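Local coordinates for glycosyl hydrolase family 62 protein (Coprinopsis cinerea, PDB 5B6T) that probably hydrolyses alpha-L-arabinofuranosidic linkages, releasing arabinose side groups from arabinoxylan as a family 62 glycoside hydrolase, at residues Gly127-Ile132 against Gly139-Met144; Cys153-Ser158 against Asn176-Pro181; Lys190-Glu195 against Ala239-Asn244. All blocks are in the same frame, centred on the assembly; numbering follows the deposited sequence.

Contact 1: residues Gly127-Ile132 against Gly139-Met144; sequences GMPAII and GHWVDM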
ATOM      1  N   GLY A 127     -11.644 -11.378 -15.112  1.00 12.68           N
ATOM      2  CA  GLY A 127     -10.396 -11.215 -15.835  1.00 12.60           C
ATOM      3  C   GLY A 127     -10.081  -9.735 -15.841  1.00 11.75           C
ATOM      4  O   GLY A 127     -10.812  -8.962 -15.253  1.00 11.89           O
ATOM      5  N   MET A 128      -9.022  -9.340 -16.520  1.00 10.58           N
ATOM      6  CA  MET A 128      -8.675  -7.938 -16.606  1.00 10.06           C
ATOM      7  C   MET A 128      -9.777  -7.177 -17.333  1.00  9.44           C
ATOM      8  O   MET A 128     -10.114  -7.523 -18.458  1.00  9.39           O
ATOM      9  CB  MET A 128      -7.357  -7.745 -17.324  1.00 10.33           C
ATOM     10  CG  MET A 128      -6.812  -6.330 -17.215  1.00 10.59           C
ATOM     11  SD  MET A 128      -5.232  -6.058 -18.029  1.00 11.70           S
ATOM     12  CE  MET A 128      -4.170  -7.176 -17.093  1.00 11.15           C
ATOM     13  N   PRO A 129     -10.353  -6.149 -16.685  1.00  8.69           N
ATOM     14  CA  PRO A 129     -11.393  -5.365 -17.333  1.00  8.77           C
ATOM     15  C   PRO A 129     -10.963  -4.754 -18.654  1.00  8.45           C
ATOM     16  O   PRO A 129      -9.789  -4.411 -18.820  1.00  8.38           O
ATOM     17  CB  PRO A 129     -11.695  -4.268 -16.308  1.00  9.15           C
ATOM     18  CG  PRO A 129     -11.389  -4.914 -14.987  1.00  8.99           C
ATOM     19  CD  PRO A 129     -10.177  -5.772 -15.257  1.00  9.20           C
ATOM     20  N   ALA A 130     -11.922  -4.606 -19.565  1.00  8.22           N
ATOM     21  CA  ALA A 130     -11.618  -4.067 -20.894  1.00  8.92           C
ATOM     22  C   ALA A 130     -10.916  -2.731 -20.829  1.00  8.82           C
ATOM     23  O   ALA A 130      -9.954  -2.512 -21.553  1.00  9.40           O
ATOM     24  CB  ALA A 130     -12.877  -3.915 -21.724  1.00  9.31           C
ATOM     25  N   ILE A 131     -11.367  -1.822 -19.968  1.00  8.68           N
ATOM     26  CA  ILE A 131     -10.732  -0.497 -19.947  1.00  8.45           C
ATOM     27  C   ILE A 131      -9.250  -0.580 -19.553  1.00  8.58           C
ATOM     28  O   ILE A 131      -8.404   0.243 -19.970  1.00  8.86           O
ATOM     29  CB  ILE A 131     -11.526   0.478 -19.044  1.00  8.86           C
ATOM     30  CG1 ILE A 131     -11.105   1.915 -19.302  1.00  9.10           C
ATOM     31  CG2 ILE A 131     -11.391   0.083 -17.583  1.00  8.68           C
ATOM     32  CD1 ILE A 131     -12.038   2.939 -18.699  1.00  9.74           C
ATOM     33  N   ILE A 132      -8.928  -1.553 -18.704  1.00  7.75           N
ATOM     34  CA  ILE A 132      -7.549  -1.732 -18.274  1.00  8.04           C
ATOM     35  C   ILE A 132      -6.727  -2.392 -19.388  1.00  7.92           C
ATOM     36  O   ILE A 132      -5.642  -1.935 -19.724  1.00  8.06           O
ATOM     37  CB  ILE A 132      -7.456  -2.499 -16.917  1.00  7.92           C
ATOM     38  CG1 ILE A 132      -8.254  -1.726 -15.864  1.00  8.06           C
ATOM     39  CG2 ILE A 132      -6.001  -2.645 -16.489  1.00  8.43           C
ATOM     40  CD1 ILE A 132      -8.203  -2.304 -14.461  1.00  8.15           C
ATOM     41  N   GLY A 139       2.489  -1.895 -19.451  1.00 10.32           N
ATOM     42  CA  GLY A 139       2.499  -1.895 -17.982  1.00  9.62           C
ATOM     43  C   GLY A 139       2.080  -3.229 -17.361  1.00  9.17           C
ATOM     44  O   GLY A 139       2.156  -4.311 -17.958  1.00  9.24           O
ATOM     45  N   HIS A 140       1.616  -3.128 -16.116  1.00  8.74           N
ATOM     46  CA  HIS A 140       1.261  -4.264 -15.270  1.00  8.66           C
ATOM     47  C   HIS A 140       0.120  -3.839 -14.382  1.00  8.16           C
ATOM     48  O   HIS A 140       0.127  -2.719 -13.902  1.00  7.71           O
ATOM     49  CB  HIS A 140       2.447  -4.637 -14.386  1.00  9.50           C
ATOM     50  CG  HIS A 140       3.653  -5.003 -15.174  1.00 10.51           C
ATOM     51  ND1 HIS A 140       3.859  -6.282 -15.641  1.00 11.51           N
ATOM     52  CD2 HIS A 140       4.689  -4.255 -15.621  1.00 11.77           C
ATOM     53  CE1 HIS A 140       4.969  -6.299 -16.366  1.00 11.51           C
ATOM     54  NE2 HIS A 140       5.510  -5.094 -16.332  1.00 12.30           N
ATOM     55  N   TRP A 141      -0.872  -4.698 -14.217  1.00  7.76           N
ATOM     56  CA  TRP A 141      -2.031  -4.427 -13.399  1.00  7.38           C
ATOM     57  C   TRP A 141      -1.707  -4.749 -11.940  1.00  7.43           C
ATOM     58  O   TRP A 141      -1.593  -5.934 -11.558  1.00  7.52           O
ATOM     59  CB  TRP A 141      -3.200  -5.243 -13.914  1.00  7.21           C
ATOM     60  CG  TRP A 141      -4.492  -4.931 -13.269  1.00  6.91           C
ATOM     61  CD1 TRP A 141      -4.892  -3.749 -12.718  1.00  6.95           C
ATOM     62  CD2 TRP A 141      -5.622  -5.787 -13.217  1.00  6.94           C
ATOM     63  NE1 TRP A 141      -6.181  -3.832 -12.279  1.00  7.02           N
ATOM     64  CE2 TRP A 141      -6.658  -5.084 -12.564  1.00  7.23           C
ATOM     65  CE3 TRP A 141      -5.858  -7.101 -13.626  1.00  7.45           C
ATOM     66  CZ2 TRP A 141      -7.898  -5.655 -12.327  1.00  7.63           C
ATOM     67  CZ3 TRP A 141      -7.093  -7.660 -13.383  1.00  7.48           C
ATOM     68  CH2 TRP A 141      -8.101  -6.937 -12.752  1.00  7.83           C
ATOM     69  N   VAL A 142      -1.565  -3.690 -11.127  1.00  7.01           N
ATOM     70  CA  VAL A 142      -0.972  -3.814  -9.815  1.00  6.86           C
ATOM     71  C   VAL A 142      -1.657  -2.942  -8.770  1.00  6.95           C
ATOM     72  O   VAL A 142      -2.393  -2.033  -9.090  1.00  6.50           O
ATOM     73  CB  VAL A 142       0.555  -3.488  -9.841  1.00  7.23           C
ATOM     74  CG1 VAL A 142       1.273  -4.488 -10.746  1.00  7.23           C
ATOM     75  CG2 VAL A 142       0.867  -2.031 -10.201  1.00  7.38           C
ATOM     76  N   ASP A 143      -1.375  -3.281  -7.507  1.00  6.42           N
ATOM     77  CA  ASP A 143      -1.603  -2.402  -6.345  1.00  6.57           C
ATOM     78  C   ASP A 143      -3.074  -2.115  -6.096  1.00  6.69           C
ATOM     79  O   ASP A 143      -3.572  -0.986  -6.273  1.00  6.61           O
ATOM     80  CB  ASP A 143      -0.729  -1.138  -6.457  1.00  6.85           C
ATOM     81  CG  ASP A 143       0.739  -1.478  -6.555  1.00  6.84           C
ATOM     82  OD1 ASP A 143       1.120  -2.585  -6.123  1.00  7.25           O
ATOM     83  OD2 ASP A 143       1.544  -0.646  -7.028  1.00  7.21           O
ATOM     84  N   MET A 144      -3.739  -3.183  -5.691  1.00  6.41           N
ATOM     85  CA  MET A 144      -5.183  -3.221  -5.502  1.00  6.73           C
ATOM     86  C   MET A 144      -5.523  -2.661  -4.133  1.00  6.54           C
ATOM     87  O   MET A 144      -4.945  -3.098  -3.127  1.00  7.21           O
ATOM     88  CB  MET A 144      -5.656  -4.679  -5.595  1.00  7.07           C
ATOM     89  CG  MET A 144      -5.105  -5.442  -6.781  1.00  7.59           C
ATOM     90  SD  MET A 144      -5.607  -4.729  -8.350  1.00  8.28           S
ATOM     91  CE  MET A 144      -4.576  -5.681  -9.479  1.00  8.08           C
TER
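Met128 lays its side chain over the six-membered ring of Trp141: CG stands 3.8 Å from CE3 of the tryptophan, and the two chains run past each other in opposite directions. With CG anti to the backbone N (chi1 -169°) the methionine reaches along the indole, and its bend at the sulfur brings CE to within 3.8 Å of Trp141 CB. The sulfur lies obliquely to the ring, a Met-aromatic contact. Ile132 meets the same face further along, CG2 above the pyrrole ring in a CH-pi contact while CD1 comes to 3.3 Å from Trp141 NE1. Pro129 approaches crosswise near the far corner, its CD 3.5 Å from Trp141 CH2. On the opposite face rests CE of Met144. Flat and broad, the indole suits a slot between flexible thioethers and a branched aliphatic chain; its single polar atom is satisfied by a hydrogen bond from NE1 to Ser157 OG. Cut back to an alanine, this position would probably leave a gap between Met128, Ile132 and Met144, and the Ser157 hydroxyl without its indole partner. Pro129 occupies the N-cap position of helix 130-135, whose first turn presents Ile132 to the ring. The whole is a largely buried apolar cluster round one indole that seats this short helix against the start of strand 142-148, the first strand of a blade in the five-bladed beta-propeller characteristic of family 62.

Contact 2: residues Cys153-Ser158 against Asn176-Pro181; sequences CHLFSS and NGFNEP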
ATOM      1  N   CYS A 153     -18.488   0.260  -1.761  1.00  9.88           N
ATOM      2  CA  CYS A 153     -17.100  -0.147  -1.719  1.00  9.51           C
ATOM      3  C   CYS A 153     -16.446   0.188  -3.035  1.00  8.57           C
ATOM      4  O   CYS A 153     -17.078   0.056  -4.093  1.00  8.19           O
ATOM      5  CB  CYS A 153     -16.993  -1.649  -1.473  1.00 10.40           C
ATOM      6  SG  CYS A 153     -17.720  -2.123   0.108  1.00 15.95           S
ATOM      7  N   HIS A 154     -15.210   0.671  -2.953  1.00  7.74           N
ATOM      8  CA  HIS A 154     -14.435   1.066  -4.120  1.00  7.70           C
ATOM      9  C   HIS A 154     -13.174   0.225  -4.209  1.00  7.52           C
ATOM     10  O   HIS A 154     -12.540  -0.048  -3.186  1.00  7.49           O
ATOM     11  CB  HIS A 154     -14.056   2.568  -4.053  1.00  7.98           C
ATOM     12  CG  HIS A 154     -15.251   3.472  -3.933  1.00  8.01           C
ATOM     13  ND1 HIS A 154     -15.817   4.092  -5.022  1.00  8.23           N
ATOM     14  CD2 HIS A 154     -15.985   3.845  -2.864  1.00  8.61           C
ATOM     15  CE1 HIS A 154     -16.867   4.796  -4.624  1.00  8.51           C
ATOM     16  NE2 HIS A 154     -16.968   4.684  -3.314  1.00  8.80           N
ATOM     17  N   LEU A 155     -12.809  -0.132  -5.423  1.00  7.19           N
ATOM     18  CA  LEU A 155     -11.611  -0.910  -5.665  1.00  7.35           C
ATOM     19  C   LEU A 155     -10.736  -0.155  -6.661  1.00  7.33           C
ATOM     20  O   LEU A 155     -11.100   0.033  -7.840  1.00  7.48           O
ATOM     21  CB  LEU A 155     -11.992  -2.303  -6.191  1.00  7.75           C
ATOM     22  CG  LEU A 155     -10.826  -3.208  -6.629  1.00  8.02           C
ATOM     23  CD1 LEU A 155      -9.862  -3.490  -5.481  1.00  8.63           C
ATOM     24  CD2 LEU A 155     -11.330  -4.514  -7.211  1.00  8.40           C
ATOM     25  N   PHE A 156      -9.609   0.324  -6.162  1.00  6.77           N
ATOM     26  CA  PHE A 156      -8.643   1.042  -6.967  1.00  6.80           C
ATOM     27  C   PHE A 156      -7.527   0.117  -7.425  1.00  6.89           C
ATOM     28  O   PHE A 156      -7.146  -0.823  -6.738  1.00  6.94           O
ATOM     29  CB  PHE A 156      -8.007   2.190  -6.165  1.00  6.74           C
ATOM     30  CG  PHE A 156      -8.949   3.322  -5.848  1.00  6.67           C
ATOM     31  CD1 PHE A 156      -9.823   3.282  -4.739  1.00  6.69           C
ATOM     32  CD2 PHE A 156      -8.958   4.436  -6.651  1.00  6.91           C
ATOM     33  CE1 PHE A 156     -10.664   4.353  -4.472  1.00  6.92           C
ATOM     34  CE2 PHE A 156      -9.787   5.496  -6.373  1.00  6.96           C
ATOM     35  CZ  PHE A 156     -10.635   5.456  -5.288  1.00  6.99           C
ATOM     36  N   SER A 157      -6.936   0.447  -8.564  1.00  6.79           N
ATOM     37  CA  SER A 157      -5.798  -0.276  -9.093  1.00  7.08           C
ATOM     38  C   SER A 157      -5.044   0.611 -10.099  1.00  7.25           C
ATOM     39  O   SER A 157      -5.580   1.601 -10.624  1.00  6.71           O
ATOM     40  CB  SER A 157      -6.271  -1.609  -9.712  1.00  7.11           C
ATOM     41  OG  SER A 157      -7.030  -1.411 -10.893  1.00  7.75           O
ATOM     42  N   SER A 158      -3.798   0.222 -10.367  1.00  7.44           N
ATOM     43  CA  SER A 158      -2.912   0.913 -11.278  1.00  8.28           C
ATOM     44  C   SER A 158      -2.448   0.034 -12.434  1.00  8.03           C
ATOM     45  O   SER A 158      -2.568  -1.175 -12.385  1.00  7.53           O
ATOM     46  CB  SER A 158      -1.680   1.384 -10.488  1.00  9.19           C
ATOM     47  OG  SER A 158      -2.061   2.332  -9.535  1.00 11.38           O
ATOM     48  N   ASN A 176     -18.489  -9.151  -4.102  1.00  9.48           N
ATOM     49  CA  ASN A 176     -19.026  -9.365  -5.443  1.00 10.41           C
ATOM     50  C   ASN A 176     -19.587  -8.082  -6.032  1.00  9.65           C
ATOM     51  O   ASN A 176     -19.853  -7.118  -5.310  1.00  9.10           O
ATOM     52  CB  ASN A 176     -20.118 -10.436  -5.369  1.00 12.17           C
ATOM     53  CG  ASN A 176     -19.585 -11.747  -4.816  1.00 13.78           C
ATOM     54  OD1 ASN A 176     -18.634 -12.291  -5.345  1.00 17.62           O
ATOM     55  ND2 ASN A 176     -20.139 -12.194  -3.719  1.00 15.71           N
ATOM     56  N   GLY A 177     -19.740  -8.073  -7.338  1.00  9.26           N
ATOM     57  CA  GLY A 177     -20.444  -7.017  -8.041  1.00  9.11           C
ATOM     58  C   GLY A 177     -19.657  -5.795  -8.461  1.00  9.28           C
ATOM     59  O   GLY A 177     -20.249  -4.839  -8.934  1.00  9.56           O
ATOM     60  N   PHE A 178     -18.332  -5.816  -8.324  1.00  8.89           N
ATOM     61  CA  PHE A 178     -17.548  -4.682  -8.780  1.00  9.26           C
ATOM     62  C   PHE A 178     -17.777  -4.429 -10.250  1.00  9.56           C
ATOM     63  O   PHE A 178     -17.679  -5.334 -11.073  1.00  9.52           O
ATOM     64  CB  PHE A 178     -16.051  -4.840  -8.471  1.00  9.21           C
ATOM     65  CG  PHE A 178     -15.691  -4.417  -7.090  1.00  9.24           C
ATOM     66  CD1 PHE A 178     -15.781  -3.081  -6.711  1.00  8.95           C
ATOM     67  CD2 PHE A 178     -15.289  -5.344  -6.153  1.00  9.21           C
ATOM     68  CE1 PHE A 178     -15.438  -2.696  -5.438  1.00  9.00           C
ATOM     69  CE2 PHE A 178     -14.949  -4.957  -4.859  1.00  9.42           C
ATOM     70  CZ  PHE A 178     -15.024  -3.636  -4.499  1.00  9.36           C
ATOM     71  N   ASN A 179     -18.075  -3.167 -10.567  1.00  9.32           N
ATOM     72  CA  ASN A 179     -18.461  -2.805 -11.919  1.00  9.08           C
ATOM     73  C   ASN A 179     -17.267  -2.539 -12.803  1.00  9.18           C
ATOM     74  O   ASN A 179     -16.105  -2.737 -12.392  1.00  8.67           O
ATOM     75  CB  ASN A 179     -19.448  -1.633 -11.910  1.00  9.20           C
ATOM     76  CG  ASN A 179     -18.847  -0.341 -11.421  1.00 10.26           C
ATOM     77  OD1 ASN A 179     -17.700  -0.272 -10.970  1.00  9.54           O
ATOM     78  ND2 ASN A 179     -19.651   0.712 -11.472  1.00 11.19           N
ATOM     79  N   GLU A 180     -17.521  -2.117 -14.039  1.00  9.37           N
ATOM     80  CA  GLU A 180     -16.424  -1.812 -14.934  1.00  9.81           C
ATOM     81  C   GLU A 180     -15.682  -0.603 -14.363  1.00  9.16           C
ATOM     82  O   GLU A 180     -16.295   0.392 -13.996  1.00  9.40           O
ATOM     83  CB  GLU A 180     -16.939  -1.490 -16.344  1.00 11.13           C
ATOM     84  CG  GLU A 180     -15.830  -1.167 -17.360  1.00 12.31           C
ATOM     85  CD  GLU A 180     -14.963  -2.360 -17.805  1.00 13.80           C
ATOM     86  OE1 GLU A 180     -15.282  -3.528 -17.388  1.00 13.83           O
ATOM     87  OE2 GLU A 180     -13.965  -2.123 -18.587  1.00 12.25           O
ATOM     88  N   PRO A 181     -14.340  -0.669 -14.261  1.00  8.58           N
ATOM     89  CA  PRO A 181     -13.673   0.523 -13.725  1.00  8.69           C
ATOM     90  C   PRO A 181     -13.799   1.762 -14.597  1.00  8.67           C
ATOM     91  O   PRO A 181     -13.934   1.658 -15.821  1.00  9.04           O
ATOM     92  CB  PRO A 181     -12.198   0.111 -13.630  1.00  8.70           C
ATOM     93  CG  PRO A 181     -12.162  -1.350 -13.888  1.00  9.14           C
ATOM     94  CD  PRO A 181     -13.381  -1.710 -14.647  1.00  8.83           C
TER
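Leu155 and Phe178 meet with their side chains crossed at about a right angle, and the phenyl ring receives the leucine on one face. The touching atom is the methylene: Leu155 CB sits 3.8 Å from the ring centroid and only 21° off its normal, a CH-pi contact displaced toward the rim, where CE1 of Phe178 is 3.5 Å from that carbon. Placing CG of Leu155 anti to its own nitrogen (chi1 174°) carries the branched end past the ring, and CD2 of the leucine comes to 4.2 Å from CD2 of Phe178. At the tip of the ring, CZ, the partner is Cys153, two residues back on the strand and therefore on the same side of it. Its CB is 4.1 Å from Phe178 CZ, and its carbonyl O lies obliquely to the ring, 3.5 Å from CE1. No hydrogen bond joins the two segments; the phenyl simply fits the relief of two residues that point toward the loop and the peptide between them.

Round the same ring lie Phe124, whose plane is nearly perpendicular to that of Phe178, and Thr169. An apolar aromatic residue suits the place, since one face takes the Leu155 methylene while a second ring packs against it. Cys153 is bonded through SG to Cys148, a disulfide that ties together strands 142-148 and 152-158 near their connecting turn. The arrangement belongs to the hydrophobic filling of a beta-propeller blade, here a four-stranded antiparallel sheet: the loop leading to its last strand, 182-186, packs on one side of strand 152-158, and Phe124, next to strand 122-123 of the preceding sheet, contributes to the same apolar filling.

Contact 3: residues Lys190-Glu195 against Ala239-Asn244; sequences KNRLFE and ADQESN
The backbones of Arg192 and Asp240 are the nearest pair, yet their CA atoms remain 9.5 Å apart, so a long side chain has to span the interval. Segment 190-195 begins as a 3-10 turn, in which Leu193 N bonds to Lys190 O. Segment 239-244 folds back in a type I beta turn from Gln241 to Asn244, with Asp240 and Gln241 together facing Asn244 as a classic beta bulge. Arg192 makes the crossing with a chain bent at chi2 and chi3, which curls the guanidinium toward the turn.

Its NH2 donates to Gln241 OE1 over 3.1 Å, with a fairly straight N-H...O angle of 157°. The acceptor is tilted slightly from the guanidinium plane, whereas the donor stands above the plane of the amide rather than on a lone pair, and the two flat groups are turned 34° from each other. Three waters supplement this single direct bond. One molecule accepts from Arg192 NH1 (2.8 Å between NH1 and the water O), donates to Gln241 OE1, and takes the backbone N-H of Glu242. A second links NH1 to Glu242 OE2, which it reaches at 2.6 Å from the water O. A third accepts from Gln241 NE2 and, weakly, from Arg192 NH2. Gln241 suits its position because its amide both accepts from the arginine and donates, weakly, to Asp240 OD1.

Neither carboxylate pairs directly with the guanidinium, although both probably help to stabilise its charge. Asp240 forms a salt bridge with Arg224, and Glu242 bonds to Ser217, while Trp222 packs against Arg192. This is a hydrated polar bridge between two loops of the beta-propeller: one entering the blade that starts at strand 195-202, the other leaving its outer strand 236-237.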
ATOM      1  N   LYS A 190       3.559   8.498 -17.554  1.00  9.89           N
ATOM      2  CA  LYS A 190       3.340   7.427 -16.586  1.00  9.76           C
ATOM      3  C   LYS A 190       4.174   7.588 -15.319  1.00  9.91           C
ATOM      4  O   LYS A 190       3.733   7.168 -14.236  1.00  9.83           O
ATOM      5  CB  LYS A 190       3.581   6.053 -17.211  1.00 10.30           C
ATOM      6  CG  LYS A 190       5.021   5.809 -17.606  1.00 10.71           C
ATOM      7  CD  LYS A 190       5.185   4.466 -18.333  1.00 12.02           C
ATOM      8  CE  LYS A 190       6.645   4.153 -18.603  1.00 13.03           C
ATOM      9  NZ  LYS A 190       6.814   2.809 -19.235  1.00 14.44           N
ATOM     10  N   ASN A 191       5.340   8.203 -15.412  1.00 10.28           N
ATOM     11  CA  ASN A 191       6.185   8.375 -14.230  1.00 10.87           C
ATOM     12  C   ASN A 191       5.547   9.295 -13.187  1.00 10.02           C
ATOM     13  O   ASN A 191       5.855   9.175 -12.030  1.00  9.69           O
ATOM     14  CB  ASN A 191       7.550   8.915 -14.635  1.00 11.73           C
ATOM     15  CG  ASN A 191       8.463   7.833 -15.209  1.00 13.49           C
ATOM     16  OD1 ASN A 191       8.083   6.687 -15.359  1.00 15.02           O
ATOM     17  ND2 ASN A 191       9.694   8.215 -15.495  1.00 16.94           N
ATOM     18  N   ARG A 192       4.668  10.195 -13.601  1.00  9.64           N
ATOM     19  CA  ARG A 192       4.013  11.120 -12.679  1.00  9.47           C
ATOM     20  C   ARG A 192       2.901  10.455 -11.868  1.00  8.96           C
ATOM     21  O   ARG A 192       2.523  10.961 -10.811  1.00  8.93           O
ATOM     22  CB  ARG A 192       3.427  12.316 -13.426  1.00  9.69           C
ATOM     23  CG  ARG A 192       4.448  13.221 -14.072  1.00 10.61           C
ATOM     24  CD  ARG A 192       5.150  14.079 -13.049  1.00 11.10           C
ATOM     25  NE  ARG A 192       4.271  15.114 -12.504  1.00 11.60           N
ATOM     26  CZ  ARG A 192       4.602  16.032 -11.585  1.00 12.03           C
ATOM     27  NH1 ARG A 192       5.817  16.067 -11.016  1.00 11.73           N
ATOM     28  NH2 ARG A 192       3.667  16.903 -11.222  1.00 11.78           N
ATOM     29  N   LEU A 193       2.398   9.313 -12.335  1.00  7.97           N
ATOM     30  CA  LEU A 193       1.272   8.635 -11.674  1.00  8.38           C
ATOM     31  C   LEU A 193       1.464   7.141 -11.890  1.00  8.43           C
ATOM     32  O   LEU A 193       0.779   6.493 -12.688  1.00  8.32           O
ATOM     33  CB  LEU A 193      -0.046   9.146 -12.243  1.00  8.73           C
ATOM     34  CG  LEU A 193      -1.295   8.823 -11.426  1.00  9.44           C
ATOM     35  CD1 LEU A 193      -1.387   9.706 -10.193  1.00  9.96           C
ATOM     36  CD2 LEU A 193      -2.553   8.954 -12.274  1.00  9.88           C
ATOM     37  N   PHE A 194       2.452   6.598 -11.182  1.00  8.16           N
ATOM     38  CA  PHE A 194       3.019   5.313 -11.585  1.00  8.30           C
ATOM     39  C   PHE A 194       2.341   4.104 -10.962  1.00  7.88           C
ATOM     40  O   PHE A 194       1.823   3.251 -11.676  1.00  8.16           O
ATOM     41  CB  PHE A 194       4.525   5.294 -11.357  1.00  8.16           C
ATOM     42  CG  PHE A 194       5.205   4.133 -12.028  1.00  9.17           C
ATOM     43  CD1 PHE A 194       5.212   4.025 -13.412  1.00  9.24           C
ATOM     44  CD2 PHE A 194       5.839   3.167 -11.290  1.00  9.32           C
ATOM     45  CE1 PHE A 194       5.820   2.937 -14.027  1.00  9.71           C
ATOM     46  CE2 PHE A 194       6.468   2.094 -11.901  1.00  9.60           C
ATOM     47  CZ  PHE A 194       6.448   1.970 -13.267  1.00  9.69           C
ATOM     48  N   GLU A 195       2.337   3.998  -9.642  1.00  7.68           N
ATOM     49  CA  GLU A 195       1.671   2.850  -9.003  1.00  8.09           C
ATOM     50  C   GLU A 195       1.448   3.148  -7.521  1.00  7.69           C
ATOM     51  O   GLU A 195       1.627   4.296  -7.088  1.00  7.75           O
ATOM     52  CB  GLU A 195       2.524   1.590  -9.195  1.00  8.15           C
ATOM     53  CG  GLU A 195       3.918   1.674  -8.580  1.00  8.67           C
ATOM     54  CD  GLU A 195       4.878   0.576  -8.996  1.00  9.60           C
ATOM     55  OE1 GLU A 195       4.550  -0.348  -9.747  1.00  9.60           O
ATOM     56  OE2 GLU A 195       6.051   0.582  -8.544  1.00 10.81           O
ATOM     57  N   ALA A 239      -0.207  18.053  -1.701  1.00  8.94           N
ATOM     58  CA  ALA A 239       1.235  18.184  -1.889  1.00  8.90           C
ATOM     59  C   ALA A 239       1.624  17.215  -2.995  1.00  8.49           C
ATOM     60  O   ALA A 239       1.789  16.009  -2.790  1.00  7.98           O
ATOM     61  CB  ALA A 239       1.974  17.890  -0.599  1.00  9.25           C
ATOM     62  N   ASP A 240       1.708  17.724  -4.218  1.00  8.89           N
ATOM     63  CA  ASP A 240       1.807  16.844  -5.418  1.00  9.22           C
ATOM     64  C   ASP A 240       2.921  17.251  -6.379  1.00  9.02           C
ATOM     65  O   ASP A 240       2.934  16.831  -7.536  1.00  8.75           O
ATOM     66  CB  ASP A 240       0.458  16.763  -6.140  1.00  9.48           C
ATOM     67  CG  ASP A 240       0.226  17.932  -7.071  1.00  9.89           C
ATOM     68  OD1 ASP A 240       0.607  19.061  -6.670  1.00  9.40           O
ATOM     69  OD2 ASP A 240      -0.319  17.713  -8.178  1.00 10.67           O
ATOM     70  N   GLN A 241       3.889  18.036  -5.889  1.00  9.35           N
ATOM     71  CA  GLN A 241       4.983  18.490  -6.734  1.00 10.12           C
ATOM     72  C   GLN A 241       6.321  18.140  -6.117  1.00  9.94           C
ATOM     73  O   GLN A 241       6.438  17.952  -4.903  1.00  9.51           O
ATOM     74  CB  GLN A 241       4.856  19.999  -6.980  1.00 11.00           C
ATOM     75  CG  GLN A 241       3.546  20.414  -7.649  1.00 12.31           C
ATOM     76  CD  GLN A 241       3.373  19.844  -9.051  1.00 13.86           C
ATOM     77  OE1 GLN A 241       4.361  19.579  -9.767  1.00 15.25           O
ATOM     78  NE2 GLN A 241       2.124  19.597  -9.441  1.00 14.83           N
ATOM     79  N   GLU A 242       7.342  18.026  -6.948  1.00 10.24           N
ATOM     80  CA  GLU A 242       8.676  17.721  -6.423  1.00 11.18           C
ATOM     81  C   GLU A 242       9.121  18.714  -5.335  1.00 11.22           C
ATOM     82  O   GLU A 242       9.737  18.319  -4.336  1.00 12.06           O
ATOM     83  CB  GLU A 242       9.712  17.595  -7.530  1.00 11.27           C
ATOM     84  CG  GLU A 242       9.450  16.379  -8.399  1.00 12.13           C
ATOM     85  CD  GLU A 242      10.531  16.077  -9.406  1.00 13.07           C
ATOM     86  OE1 GLU A 242      11.559  16.798  -9.453  1.00 13.88           O
ATOM     87  OE2 GLU A 242      10.366  15.055 -10.114  1.00 12.71           O
ATOM     88  N   SER A 243       8.751  19.983  -5.508  1.00 11.59           N
ATOM     89  CA  SER A 243       9.062  21.042  -4.516  1.00 12.68           C
ATOM     90  C   SER A 243       8.079  21.154  -3.332  1.00 12.42           C
ATOM     91  O   SER A 243       8.299  21.927  -2.374  1.00 12.65           O
ATOM     92  CB  SER A 243       9.158  22.389  -5.239  1.00 13.37           C
ATOM     93  OG  SER A 243       7.928  22.691  -5.836  1.00 15.37           O
ATOM     94  N   ASN A 244       6.976  20.417  -3.418  1.00 10.92           N
ATOM     95  CA  ASN A 244       6.020  20.309  -2.332  1.00 10.48           C
ATOM     96  C   ASN A 244       5.404  18.902  -2.351  1.00  9.66           C
ATOM     97  O   ASN A 244       4.270  18.712  -2.775  1.00  8.10           O
ATOM     98  CB  ASN A 244       4.957  21.395  -2.355  1.00 10.81           C
ATOM     99  CG  ASN A 244       4.052  21.303  -1.159  1.00 11.08           C
ATOM    100  OD1 ASN A 244       4.522  21.051  -0.037  1.00 12.85           O
ATOM    101  ND2 ASN A 244       2.749  21.480  -1.373  1.00 11.19           N
TER
HETATM  102  O   HOH W   1       6.773  18.394  -9.679  1.00 11.54           O
HETATM  103  O   HOH W   2       8.286  14.534 -11.664  1.00 13.82           O
HETATM  104  O   HOH W   3       1.213  18.615 -12.090  1.00 25.04           O

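How the contacts relate
Contacts 1 and 2 belong to one blade and lie close, their centres 11 Å apart: strands 142-148 and 152-158 are neighbours in its sheet, and Val142 O lies 2.9 Å from Ser158 N, a probable hydrogen bond. Contact 3 lies on the next blade, about 21 Å from the centre of contact 1 and 24 Å from that of contact 2. One place where the segments of contacts 1 and 3 touch is Asp143 OD2 to Glu195 CB, 3.3 Å; a glycerol, probably from the crystallisation liquor, hydrogen-bonds to Asp143 OD1. The Trp141 side chain is about 11 Å from the bound lead ion, and that of Leu155 about 11 Å from calcium, so neither packs directly on a metal.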